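Local coordinates for type VI secretion system component (Escherichia coli O6, PDB 2P5Z), which is a component of the type VI secretion system that resembles bacteriophage T4 tail proteins gp27 and gp5 and probably forms part of the injection apparatus, at residues A55-P58 and E59-L62; F94-L97 and S98-Q101; G168-D171 and L172-V175; T349-A353 and R354-Y358. All coordinates share one frame; numbering follows the deposited sequence.

Interaction 1 (A55-P58 and E59-L62); sequences AIAP and ESVL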
ATOM      1  N   ALA A  55      22.233  11.059 -30.063  1.00 48.34           N
ATOM      2  CA  ALA A  55      22.117  12.098 -29.035  1.00 44.10           C
ATOM      3  C   ALA A  55      20.814  12.884 -29.132  1.00 44.40           C
ATOM      4  O   ALA A  55      20.834  14.106 -29.086  1.00 46.23           O
ATOM      5  CB  ALA A  55      23.307  13.056 -29.107  1.00 40.55           C
ATOM      6  N   ILE A  56      19.684  12.193 -29.284  1.00 46.88           N
ATOM      7  CA  ILE A  56      18.383  12.851 -29.186  1.00 45.96           C
ATOM      8  C   ILE A  56      18.255  13.414 -27.774  1.00 50.38           C
ATOM      9  O   ILE A  56      18.439  12.683 -26.788  1.00 51.26           O
ATOM     10  CB  ILE A  56      17.224  11.887 -29.448  1.00 45.74           C
ATOM     11  CG1 ILE A  56      17.405  11.172 -30.792  1.00 44.98           C
ATOM     12  CG2 ILE A  56      15.895  12.629 -29.413  1.00 41.46           C
ATOM     13  CD1 ILE A  56      16.187  10.364 -31.215  1.00 42.65           C
ATOM     14  N   ALA A  57      18.001  14.719 -27.695  1.00 52.55           N
ATOM     15  CA  ALA A  57      17.906  15.459 -26.436  1.00 53.26           C
ATOM     16  C   ALA A  57      16.462  15.459 -25.895  1.00 51.84           C
ATOM     17  O   ALA A  57      15.522  15.689 -26.651  1.00 49.92           O
ATOM     18  CB  ALA A  57      18.398  16.889 -26.653  1.00 52.08           C
ATOM     19  N   PRO A  58      16.282  15.213 -24.581  1.00 52.65           N
ATOM     20  CA  PRO A  58      14.932  15.147 -23.996  1.00 52.38           C
ATOM     21  C   PRO A  58      14.037  16.338 -24.345  1.00 53.45           C
ATOM     22  O   PRO A  58      12.846  16.152 -24.623  1.00 51.47           O
ATOM     23  CB  PRO A  58      15.196  15.065 -22.484  1.00 49.70           C
ATOM     24  CG  PRO A  58      16.639  15.372 -22.306  1.00 49.92           C
ATOM     25  CD  PRO A  58      17.321  14.957 -23.572  1.00 50.04           C
ATOM     26  N   GLU A  59      14.630  17.529 -24.400  1.00 53.49           N
ATOM     27  CA  GLU A  59      13.901  18.761 -24.746  1.00 56.84           C
ATOM     28  C   GLU A  59      13.272  18.750 -26.145  1.00 54.79           C
ATOM     29  O   GLU A  59      12.262  19.415 -26.375  1.00 51.79           O
ATOM     30  CB  GLU A  59      14.770  20.014 -24.547  1.00 59.80           C
ATOM     31  CG  GLU A  59      16.261  19.825 -24.835  1.00 68.63           C
ATOM     32  CD  GLU A  59      17.035  19.359 -23.609  1.00 73.34           C
ATOM     33  OE1 GLU A  59      17.629  18.261 -23.649  1.00 72.38           O
ATOM     34  OE2 GLU A  59      17.020  20.084 -22.590  1.00 77.52           O
ATOM     35  N   SER A  60      13.831  17.953 -27.057  1.00 54.65           N
ATOM     36  CA  SER A  60      13.263  17.801 -28.408  1.00 52.39           C
ATOM     37  C   SER A  60      12.023  16.925 -28.415  1.00 50.24           C
ATOM     38  O   SER A  60      11.351  16.808 -29.434  1.00 48.32           O
ATOM     39  CB  SER A  60      14.279  17.171 -29.362  1.00 49.19           C
ATOM     40  OG  SER A  60      15.583  17.630 -29.082  1.00 53.29           O
ATOM     41  N   VAL A  61      11.728  16.286 -27.291  1.00 49.48           N
ATOM     42  CA  VAL A  61      10.779  15.187 -27.304  1.00 48.47           C
ATOM     43  C   VAL A  61       9.695  15.338 -26.229  1.00 46.11           C
ATOM     44  O   VAL A  61       8.512  15.172 -26.529  1.00 44.69           O
ATOM     45  CB  VAL A  61      11.557  13.821 -27.301  1.00 49.68           C
ATOM     46  CG1 VAL A  61      10.893  12.761 -26.508  1.00 50.81           C
ATOM     47  CG2 VAL A  61      11.748  13.333 -28.712  1.00 52.88           C
ATOM     48  N   LEU A  62      10.095  15.689 -25.004  1.00 41.15           N
ATOM     49  CA  LEU A  62       9.157  15.847 -23.876  1.00 40.44           C
ATOM     50  C   LEU A  62       8.153  16.950 -24.111  1.00 42.01           C
ATOM     51  O   LEU A  62       8.512  18.029 -24.557  1.00 49.75           O
ATOM     52  CB  LEU A  62       9.900  16.144 -22.580  1.00 38.39           C
ATOM     53  CG  LEU A  62      10.704  14.974 -22.014  1.00 38.09           C
ATOM     54  CD1 LEU A  62      11.558  15.446 -20.820  1.00 35.52           C
ATOM     55  CD2 LEU A  62       9.761  13.804 -21.663  1.00 30.12           C
TER
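Ala57 and Pro58 each offer a carbonyl to amides further along the chain, with Ser60 N donating to Ala57 O (2.9 Å) and both Val61 N and Leu62 N donating to Pro58 O. Ser60 adds a side-chain grip: chi1 of -37° keeps OG beside its own backbone N, and OG then reaches Ala57 O at 3.1 Å from the same face of the carbonyl plane as the amide. At Pro58 O the two donors differ in direction. Val61 N comes from above the carbonyl plane, whereas Leu62 N, at 2.8 Å, sits nearly in line with the C=O bond. The backbone therefore makes two overlapping type I turns, Ala57-Ser60 and Pro58-Val61, with Pro58 at the second position of the first; they lie in the loop that connects strands 44-51 and 65-70 of the phage-tail-like domain. Glu59 runs alongside the proline ring, both pointing the same way. Its chain bends at chi2 (-89°), which lays OE1 against Pro58 CD at 3.3 Å and near Ala57 CB. Apolar contacts are few: Leu62 CD1 approaches Pro58 CB at 4.0 Å, and Val61 CG2 meets Ile56 CG2 at 4.3 Å. Tyr237 of the second subunit packs on both Pro58 and Leu62, while Val61 also packs on Leu24 and Ile91 of its own chain.

Interaction 2 (F94-L97 and S98-Q101); sequences FKHL and SSSQ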
ATOM      1  N   PHE A  94      10.995  10.095 -21.540  1.00 33.11           N
ATOM      2  CA  PHE A  94      11.961   9.852 -22.563  1.00 38.97           C
ATOM      3  C   PHE A  94      13.126   9.148 -21.930  1.00 43.60           C
ATOM      4  O   PHE A  94      13.603   9.553 -20.862  1.00 47.51           O
ATOM      5  CB  PHE A  94      12.405  11.169 -23.205  1.00 37.52           C
ATOM      6  CG  PHE A  94      13.635  11.050 -24.052  1.00 36.97           C
ATOM      7  CD1 PHE A  94      13.578  10.442 -25.300  1.00 37.12           C
ATOM      8  CD2 PHE A  94      14.853  11.549 -23.604  1.00 38.97           C
ATOM      9  CE1 PHE A  94      14.707  10.328 -26.080  1.00 35.27           C
ATOM     10  CE2 PHE A  94      15.999  11.452 -24.387  1.00 37.19           C
ATOM     11  CZ  PHE A  94      15.919  10.844 -25.628  1.00 37.05           C
ATOM     12  N   LYS A  95      13.595   8.101 -22.602  1.00 44.70           N
ATOM     13  CA  LYS A  95      14.754   7.360 -22.143  1.00 45.95           C
ATOM     14  C   LYS A  95      15.741   7.134 -23.275  1.00 46.54           C
ATOM     15  O   LYS A  95      15.348   6.739 -24.365  1.00 46.87           O
ATOM     16  CB  LYS A  95      14.304   6.003 -21.605  1.00 45.16           C
ATOM     17  CG  LYS A  95      13.712   6.033 -20.233  1.00 42.10           C
ATOM     18  CD  LYS A  95      12.888   4.820 -20.016  1.00 43.45           C
ATOM     19  CE  LYS A  95      12.714   4.565 -18.533  1.00 46.91           C
ATOM     20  NZ  LYS A  95      11.823   3.383 -18.373  1.00 53.09           N
ATOM     21  N   HIS A  96      17.018   7.387 -23.033  1.00 44.89           N
ATOM     22  CA  HIS A  96      18.040   6.871 -23.932  1.00 46.48           C
ATOM     23  C   HIS A  96      18.515   5.539 -23.342  1.00 46.19           C
ATOM     24  O   HIS A  96      19.053   5.503 -22.251  1.00 47.22           O
ATOM     25  CB  HIS A  96      19.192   7.865 -24.056  1.00 49.77           C
ATOM     26  CG  HIS A  96      20.248   7.479 -25.058  1.00 57.78           C
ATOM     27  ND1 HIS A  96      21.011   8.417 -25.726  1.00 56.83           N
ATOM     28  CD2 HIS A  96      20.677   6.269 -25.498  1.00 55.77           C
ATOM     29  CE1 HIS A  96      21.864   7.802 -26.524  1.00 56.25           C
ATOM     30  NE2 HIS A  96      21.681   6.500 -26.404  1.00 57.82           N
ATOM     31  N   LEU A  97      18.324   4.447 -24.065  1.00 44.44           N
ATOM     32  CA  LEU A  97      18.595   3.114 -23.513  1.00 45.43           C
ATOM     33  C   LEU A  97      20.010   2.569 -23.735  1.00 46.79           C
ATOM     34  O   LEU A  97      20.612   2.041 -22.816  1.00 49.36           O
ATOM     35  CB  LEU A  97      17.563   2.124 -24.031  1.00 42.26           C
ATOM     36  CG  LEU A  97      16.233   2.398 -23.362  1.00 42.18           C
ATOM     37  CD1 LEU A  97      15.151   1.537 -23.935  1.00 44.56           C
ATOM     38  CD2 LEU A  97      16.399   2.149 -21.878  1.00 43.29           C
ATOM     39  N   SER A  98      20.532   2.681 -24.951  1.00 50.96           N
ATOM     40  CA  SER A  98      21.877   2.177 -25.273  1.00 52.67           C
ATOM     41  C   SER A  98      22.360   2.817 -26.548  1.00 54.41           C
ATOM     42  O   SER A  98      21.606   3.511 -27.224  1.00 57.98           O
ATOM     43  CB  SER A  98      21.893   0.648 -25.457  1.00 46.47           C
ATOM     44  OG  SER A  98      20.957   0.251 -26.441  1.00 44.31           O
ATOM     45  N   SER A  99      23.614   2.559 -26.885  1.00 55.58           N
ATOM     46  CA  SER A  99      24.184   3.062 -28.122  1.00 53.56           C
ATOM     47  C   SER A  99      25.072   2.026 -28.752  1.00 52.10           C
ATOM     48  O   SER A  99      25.870   1.394 -28.087  1.00 54.15           O
ATOM     49  CB  SER A  99      24.983   4.328 -27.852  1.00 54.83           C
ATOM     50  OG  SER A  99      24.106   5.399 -27.537  1.00 59.35           O
ATOM     51  N   SER A 100      24.929   1.844 -30.051  1.00 57.42           N
ATOM     52  CA  SER A 100      25.860   1.011 -30.793  1.00 55.12           C
ATOM     53  C   SER A 100      26.852   1.896 -31.516  1.00 56.59           C
ATOM     54  O   SER A 100      26.974   3.102 -31.231  1.00 51.21           O
ATOM     55  CB  SER A 100      25.116   0.156 -31.805  1.00 57.76           C
ATOM     56  OG  SER A 100      24.364  -0.851 -31.157  1.00 60.92           O
ATOM     57  N   GLN A 101      27.552   1.276 -32.461  1.00 59.27           N
ATOM     58  CA  GLN A 101      28.473   1.966 -33.352  1.00 59.87           C
ATOM     59  C   GLN A 101      27.692   2.904 -34.264  1.00 56.15           C
ATOM     60  O   GLN A 101      28.132   4.012 -34.536  1.00 56.40           O
ATOM     61  CB  GLN A 101      29.246   0.934 -34.193  1.00 66.70           C
ATOM     62  CG  GLN A 101      30.359   1.505 -35.081  1.00 71.07           C
ATOM     63  CD  GLN A 101      31.566   1.982 -34.288  1.00 72.51           C
ATOM     64  OE1 GLN A 101      31.878   1.438 -33.231  1.00 76.39           O
ATOM     65  NE2 GLN A 101      32.251   2.999 -34.798  1.00 70.72           N
TER
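His96 reaches forward along its own strand to Ser98 and Ser99. From CB the side chain leaves with CG anti to the backbone N (chi1 -175°), which carries the imidazole forward, its edge toward the next residues, rather than back toward Phe94. On the ring, CD2 faces the backbone of Ser98, with Ser98 O 3.4 Å from CD2 and Ser98 N in the ring plane at its edge. CE1, on the other side of NE2, lies 3.4 Å from Ser99 OG. NE2 itself is the working tip: it donates to Ser99 OG at 2.9 Å, with the hydroxyl tilted 17° from the ring plane, and more weakly to Ser98 O at 3.1 Å, where the N-H points poorly at the oxygen. One N-H is thus shared between a hydroxyl and a carbonyl, which fixes the edge of a buried ring, while the ring of Tyr106 meets the imidazole with the planes about 50° apart. The backbone N of His96 bonds to Thr235 OG1 of the second subunit, whose strand continues the sheet in antiparallel fashion. His96 and Ser99 can share one side of the strand because an extra residue intervenes: Leu97 and Ser98 both face Arg105, and Ser98 OG bonds to Arg105 NH1. This is a classic beta bulge, here in the hairpin of strands 85-99 and 104-111.

Interaction 3 (G168-D171 and L172-V175); sequences GEDD and LTFV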
ATOM      1  N   GLY A 168      -6.600  18.204  -1.574  1.00 45.69           N
ATOM      2  CA  GLY A 168      -5.481  17.243  -1.628  1.00 49.94           C
ATOM      3  C   GLY A 168      -5.631  16.160  -2.692  1.00 51.06           C
ATOM      4  O   GLY A 168      -5.424  14.987  -2.420  1.00 54.35           O
ATOM      5  N   GLU A 169      -6.040  16.561  -3.889  1.00 46.44           N
ATOM      6  CA  GLU A 169      -6.339  15.648  -4.973  1.00 46.60           C
ATOM      7  C   GLU A 169      -5.855  16.317  -6.251  1.00 46.60           C
ATOM      8  O   GLU A 169      -6.129  17.498  -6.482  1.00 50.25           O
ATOM      9  CB  GLU A 169      -7.849  15.410  -5.096  1.00 47.56           C
ATOM     10  CG  GLU A 169      -8.471  14.379  -4.152  1.00 48.39           C
ATOM     11  CD  GLU A 169      -9.998  14.265  -4.341  1.00 48.90           C
ATOM     12  OE1 GLU A 169     -10.696  15.301  -4.337  1.00 53.35           O
ATOM     13  OE2 GLU A 169     -10.521  13.143  -4.492  1.00 48.97           O
ATOM     14  N   ASP A 170      -5.127  15.586  -7.083  1.00 42.01           N
ATOM     15  CA  ASP A 170      -4.754  16.118  -8.382  1.00 41.82           C
ATOM     16  C   ASP A 170      -6.017  16.145  -9.237  1.00 41.35           C
ATOM     17  O   ASP A 170      -7.013  15.472  -8.913  1.00 43.43           O
ATOM     18  CB  ASP A 170      -3.655  15.266  -9.032  1.00 47.27           C
ATOM     19  CG  ASP A 170      -4.069  13.808  -9.198  1.00 50.87           C
ATOM     20  OD1 ASP A 170      -4.610  13.447 -10.261  1.00 53.10           O
ATOM     21  OD2 ASP A 170      -3.913  13.026  -8.241  1.00 55.68           O
ATOM     22  N   ASP A 171      -5.992  16.913 -10.320  1.00 41.97           N
ATOM     23  CA  ASP A 171      -7.184  17.053 -11.146  1.00 44.25           C
ATOM     24  C   ASP A 171      -7.697  15.724 -11.683  1.00 44.64           C
ATOM     25  O   ASP A 171      -8.906  15.524 -11.703  1.00 50.03           O
ATOM     26  CB  ASP A 171      -6.958  18.040 -12.293  1.00 48.79           C
ATOM     27  CG  ASP A 171      -6.854  19.486 -11.825  1.00 50.84           C
ATOM     28  OD1 ASP A 171      -7.319  19.793 -10.711  1.00 54.18           O
ATOM     29  OD2 ASP A 171      -6.307  20.319 -12.586  1.00 48.44           O
ATOM     30  N   LEU A 172      -6.795  14.809 -12.068  1.00 42.71           N
ATOM     31  CA  LEU A 172      -7.213  13.506 -12.609  1.00 37.03           C
ATOM     32  C   LEU A 172      -7.939  12.665 -11.575  1.00 33.49           C
ATOM     33  O   LEU A 172      -9.002  12.123 -11.860  1.00 32.71           O
ATOM     34  CB  LEU A 172      -6.038  12.710 -13.215  1.00 39.93           C
ATOM     35  CG  LEU A 172      -6.417  11.405 -13.959  1.00 38.79           C
ATOM     36  CD1 LEU A 172      -7.531  11.639 -14.989  1.00 34.28           C
ATOM     37  CD2 LEU A 172      -5.225  10.736 -14.614  1.00 36.78           C
ATOM     38  N   THR A 173      -7.378  12.574 -10.374  1.00 33.32           N
ATOM     39  CA  THR A 173      -7.994  11.805  -9.315  1.00 34.38           C
ATOM     40  C   THR A 173      -9.369  12.378  -8.984  1.00 38.51           C
ATOM     41  O   THR A 173     -10.360  11.622  -8.912  1.00 35.03           O
ATOM     42  CB  THR A 173      -7.121  11.792  -8.074  1.00 38.49           C
ATOM     43  OG1 THR A 173      -5.819  11.327  -8.431  1.00 38.65           O
ATOM     44  CG2 THR A 173      -7.715  10.885  -6.982  1.00 33.19           C
ATOM     45  N   PHE A 174      -9.428  13.712  -8.859  1.00 36.57           N
ATOM     46  CA  PHE A 174     -10.669  14.414  -8.517  1.00 38.13           C
ATOM     47  C   PHE A 174     -11.781  14.144  -9.520  1.00 40.18           C
ATOM     48  O   PHE A 174     -12.897  13.726  -9.142  1.00 37.07           O
ATOM     49  CB  PHE A 174     -10.417  15.923  -8.420  1.00 44.49           C
ATOM     50  CG  PHE A 174     -11.643  16.722  -8.060  1.00 45.08           C
ATOM     51  CD1 PHE A 174     -12.379  16.423  -6.909  1.00 44.46           C
ATOM     52  CD2 PHE A 174     -12.059  17.770  -8.866  1.00 43.79           C
ATOM     53  CE1 PHE A 174     -13.509  17.136  -6.587  1.00 43.68           C
ATOM     54  CE2 PHE A 174     -13.188  18.506  -8.537  1.00 44.77           C
ATOM     55  CZ  PHE A 174     -13.913  18.190  -7.402  1.00 44.90           C
ATOM     56  N   VAL A 175     -11.454  14.363 -10.793  1.00 37.55           N
ATOM     57  CA  VAL A 175     -12.395  14.155 -11.884  1.00 42.49           C
ATOM     58  C   VAL A 175     -12.877  12.708 -11.951  1.00 44.18           C
ATOM     59  O   VAL A 175     -14.087  12.457 -12.041  1.00 45.97           O
ATOM     60  CB  VAL A 175     -11.786  14.617 -13.228  1.00 47.22           C
ATOM     61  CG1 VAL A 175     -12.522  14.011 -14.405  1.00 51.00           C
ATOM     62  CG2 VAL A 175     -11.810  16.159 -13.318  1.00 47.01           C
TER
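Asp170 grips Thr173 twice, once through each carboxylate oxygen. OD1 accepts from Thr173 N at 2.9 Å, the amide lying well above the carboxylate plane, and OD2 accepts a hydrogen bond from Thr173 OG1 at 2.6 Å, met on its syn side and somewhat out of the carboxylate plane. The two side chains cross at about a right angle; with chi1 of 58°, Asp170 CG sits between its own backbone N and carbonyl carbon, turned over the first turn of helix 171-182. Accepting from Thr173 N just before the helix makes Asp170 the N-cap. Its carbonyl starts the i to i+4 bonding of the helix, receiving Phe174 N at 3.0 Å, and Asp171 O continues it with Val175 N at 2.9 Å. Next outward, Glu169 OE1 approaches Phe174 CD1 at 3.3 Å, the carboxylate and ring planes being 66° apart. The principal partner of Glu169 is Arg177, about a turn beyond Phe174, which forms a salt bridge to OE2. Asp171 is held by His143 NE2 at OD2 and by Gln166 NE2 at OD1, and the Phe174 ring rests on Ile134 and Val164. With its carboxylate at the helix start, the negative charge of Asp170 is probably stabilised by the helix dipole and its pKa lowered.

Interaction 4 (T349-A353 and R354-Y358); sequences TTSAA and RDRSY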
ATOM      1  N   THR A 349      -4.267  -5.141 -23.220  1.00 43.81           N
ATOM      2  CA  THR A 349      -2.810  -4.994 -23.132  1.00 45.83           C
ATOM      3  C   THR A 349      -2.268  -5.348 -24.520  1.00 46.81           C
ATOM      4  O   THR A 349      -2.836  -6.161 -25.216  1.00 44.33           O
ATOM      5  CB  THR A 349      -2.225  -5.852 -22.001  1.00 48.73           C
ATOM      6  OG1 THR A 349      -2.833  -5.446 -20.773  1.00 54.19           O
ATOM      7  CG2 THR A 349      -0.722  -5.665 -21.850  1.00 50.65           C
ATOM      8  N   THR A 350      -1.186  -4.722 -24.943  1.00 47.93           N
ATOM      9  CA  THR A 350      -0.949  -4.594 -26.367  1.00 47.92           C
ATOM     10  C   THR A 350       0.550  -4.646 -26.639  1.00 48.35           C
ATOM     11  O   THR A 350       1.330  -4.091 -25.867  1.00 50.62           O
ATOM     12  CB  THR A 350      -1.658  -3.298 -26.830  1.00 47.28           C
ATOM     13  OG1 THR A 350      -2.887  -3.636 -27.472  1.00 51.37           O
ATOM     14  CG2 THR A 350      -0.859  -2.497 -27.745  1.00 45.65           C
ATOM     15  N   SER A 351       0.959  -5.359 -27.691  1.00 48.97           N
ATOM     16  CA  SER A 351       2.401  -5.562 -27.960  1.00 50.45           C
ATOM     17  C   SER A 351       2.800  -5.885 -29.415  1.00 50.53           C
ATOM     18  O   SER A 351       1.996  -6.396 -30.199  1.00 49.77           O
ATOM     19  CB  SER A 351       2.967  -6.660 -27.067  1.00 48.56           C
ATOM     20  OG  SER A 351       4.261  -6.272 -26.658  1.00 57.59           O
ATOM     21  N   ALA A 352       4.051  -5.572 -29.746  1.00 49.97           N
ATOM     22  CA  ALA A 352       4.714  -6.040 -30.960  1.00 52.65           C
ATOM     23  C   ALA A 352       6.194  -5.796 -30.851  1.00 55.37           C
ATOM     24  O   ALA A 352       6.673  -5.158 -29.895  1.00 57.39           O
ATOM     25  CB  ALA A 352       4.199  -5.353 -32.181  1.00 50.87           C
ATOM     26  N   ALA A 353       6.908  -6.325 -31.840  1.00 53.77           N
ATOM     27  CA  ALA A 353       8.329  -6.067 -32.017  1.00 55.84           C
ATOM     28  C   ALA A 353       8.584  -6.345 -33.474  1.00 59.52           C
ATOM     29  O   ALA A 353       7.722  -6.916 -34.152  1.00 63.95           O
ATOM     30  CB  ALA A 353       9.168  -6.970 -31.139  1.00 47.61           C
ATOM     31  N   ARG A 354       9.748  -5.929 -33.965  1.00 61.74           N
ATOM     32  CA  ARG A 354      10.144  -6.197 -35.347  1.00 63.20           C
ATOM     33  C   ARG A 354      10.207  -7.702 -35.683  1.00 65.74           C
ATOM     34  O   ARG A 354       9.935  -8.093 -36.813  1.00 64.13           O
ATOM     35  CB  ARG A 354      11.482  -5.530 -35.643  1.00 62.25           C
ATOM     36  CG  ARG A 354      11.394  -4.035 -35.902  1.00 61.25           C
ATOM     37  CD  ARG A 354      12.774  -3.475 -36.180  1.00 59.97           C
ATOM     38  NE  ARG A 354      12.914  -2.097 -35.722  1.00 59.06           N
ATOM     39  CZ  ARG A 354      14.085  -1.505 -35.520  1.00 59.37           C
ATOM     40  NH1 ARG A 354      15.207  -2.179 -35.736  1.00 61.98           N
ATOM     41  NH2 ARG A 354      14.142  -0.251 -35.105  1.00 54.69           N
ATOM     42  N   ASP A 355      10.535  -8.530 -34.688  1.00 67.99           N
ATOM     43  CA  ASP A 355      10.549  -9.979 -34.837  1.00 70.41           C
ATOM     44  C   ASP A 355       9.368 -10.714 -34.201  1.00 72.03           C
ATOM     45  O   ASP A 355       9.497 -11.890 -33.872  1.00 73.63           O
ATOM     46  CB  ASP A 355      11.840 -10.550 -34.245  1.00 72.70           C
ATOM     47  CG  ASP A 355      11.980 -10.270 -32.756  1.00 74.98           C
ATOM     48  OD1 ASP A 355      11.502  -9.215 -32.302  1.00 77.05           O
ATOM     49  OD2 ASP A 355      12.581 -11.100 -32.038  1.00 76.88           O
ATOM     50  N   ARG A 356       8.227 -10.056 -34.013  1.00 74.49           N
ATOM     51  CA  ARG A 356       7.115 -10.714 -33.301  1.00 75.75           C
ATOM     52  C   ARG A 356       5.737 -10.299 -33.783  1.00 74.66           C
ATOM     53  O   ARG A 356       4.871 -11.136 -34.035  1.00 77.50           O
ATOM     54  CB  ARG A 356       7.213 -10.483 -31.790  1.00 73.34           C
ATOM     55  CG  ARG A 356       6.629 -11.618 -30.970  1.00 74.78           C
ATOM     56  CD  ARG A 356       6.539 -11.311 -29.468  1.00 79.67           C
ATOM     57  NE  ARG A 356       7.399 -10.212 -29.000  1.00 83.64           N
ATOM     58  CZ  ARG A 356       6.952  -9.059 -28.500  1.00 81.97           C
ATOM     59  NH1 ARG A 356       5.650  -8.829 -28.410  1.00 80.70           N
ATOM     60  NH2 ARG A 356       7.809  -8.126 -28.101  1.00 81.36           N
ATOM     61  N   SER A 357       5.548  -8.997 -33.879  1.00 75.01           N
ATOM     62  CA  SER A 357       4.279  -8.380 -34.280  1.00 76.87           C
ATOM     63  C   SER A 357       3.024  -8.661 -33.428  1.00 73.44           C
ATOM     64  O   SER A 357       3.063  -9.343 -32.397  1.00 67.70           O
ATOM     65  CB  SER A 357       4.007  -8.492 -35.789  1.00 79.06           C
ATOM     66  OG  SER A 357       3.563  -7.233 -36.291  1.00 78.44           O
ATOM     67  N   TYR A 358       1.909  -8.133 -33.918  1.00 69.75           N
ATOM     68  CA  TYR A 358       0.843  -7.646 -33.067  1.00 68.72           C
ATOM     69  C   TYR A 358      -0.052  -8.675 -32.409  1.00 69.71           C
ATOM     70  O   TYR A 358      -0.690  -9.495 -33.068  1.00 69.47           O
ATOM     71  CB  TYR A 358       0.028  -6.610 -33.831  1.00 68.15           C
ATOM     72  CG  TYR A 358      -1.024  -5.892 -33.022  1.00 68.68           C
ATOM     73  CD1 TYR A 358      -2.372  -6.176 -33.213  1.00 70.14           C
ATOM     74  CD2 TYR A 358      -0.681  -4.911 -32.096  1.00 66.05           C
ATOM     75  CE1 TYR A 358      -3.345  -5.515 -32.507  1.00 68.98           C
ATOM     76  CE2 TYR A 358      -1.655  -4.246 -31.378  1.00 65.33           C
ATOM     77  CZ  TYR A 358      -2.986  -4.555 -31.592  1.00 67.27           C
ATOM     78  OH  TYR A 358      -3.984  -3.913 -30.903  1.00 67.91           O
TER
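Arg356 swings back toward Ser351 and Ala353 because its chain, with CG roughly anti to the backbone N (chi1 -150°), bends sharply at chi3 (-19°). Tyr358, with chi1 of -173°, lays its ring beside Thr350, CE2 standing 4.1 Å from Thr350 CG2. The chain reverses just before Arg356, at Arg354 and Asp355. Ala353 O accepts from Arg356 N at 3.2 Å, closing a type I turn over those two residues, and from Ser357 N at 3.0 Å; both donors arrive on the same face of the carbonyl plane. Beyond the turn the returning chain runs close to strand 343-353, with Ala352 CB against Ser357 CA (3.7 Å) and Tyr358 CA donating a CA-H...O contact to Ser351 O at 3.3 Å. The guanidinium turns one face to Ala353 N, offset toward its rim, and its edge to Ser351, whose OG receives a weak bond from Arg356 NH1 at 3.4 Å. The stronger partner of that hydroxyl is Phe33 O on strand 29-38. Arg354 points elsewhere, to Asp29 and Thr50. Since Ser351 OG must donate to the Phe33 carbonyl, it can still accept from Arg356, but a neutral hydroxyl at that distance offers the exposed cation only a loose hold.

How the interactions relate
Interactions 1 and 2 form one neighbourhood: their centres are 12 Å apart, and the Phe94 ring bridges them, with Phe94 CD2 3.6 Å from Pro58 CA and Phe94 CD1 3.7 Å from Val61 CG1. Both also meet the second subunit, where Tyr237 packs on Phe94 as well as on the loop. Interaction 4 lies elsewhere on the same strand network, its nearest atoms about 10 Å from interaction 2; strands 343-353, 29-38, 44-51, 104-111 and 85-99 pair in succession between them. Interaction 3 stands apart at a helix start, its centre 29 to 35 Å from those of the other three. Neither it nor interaction 4 touches another subunit.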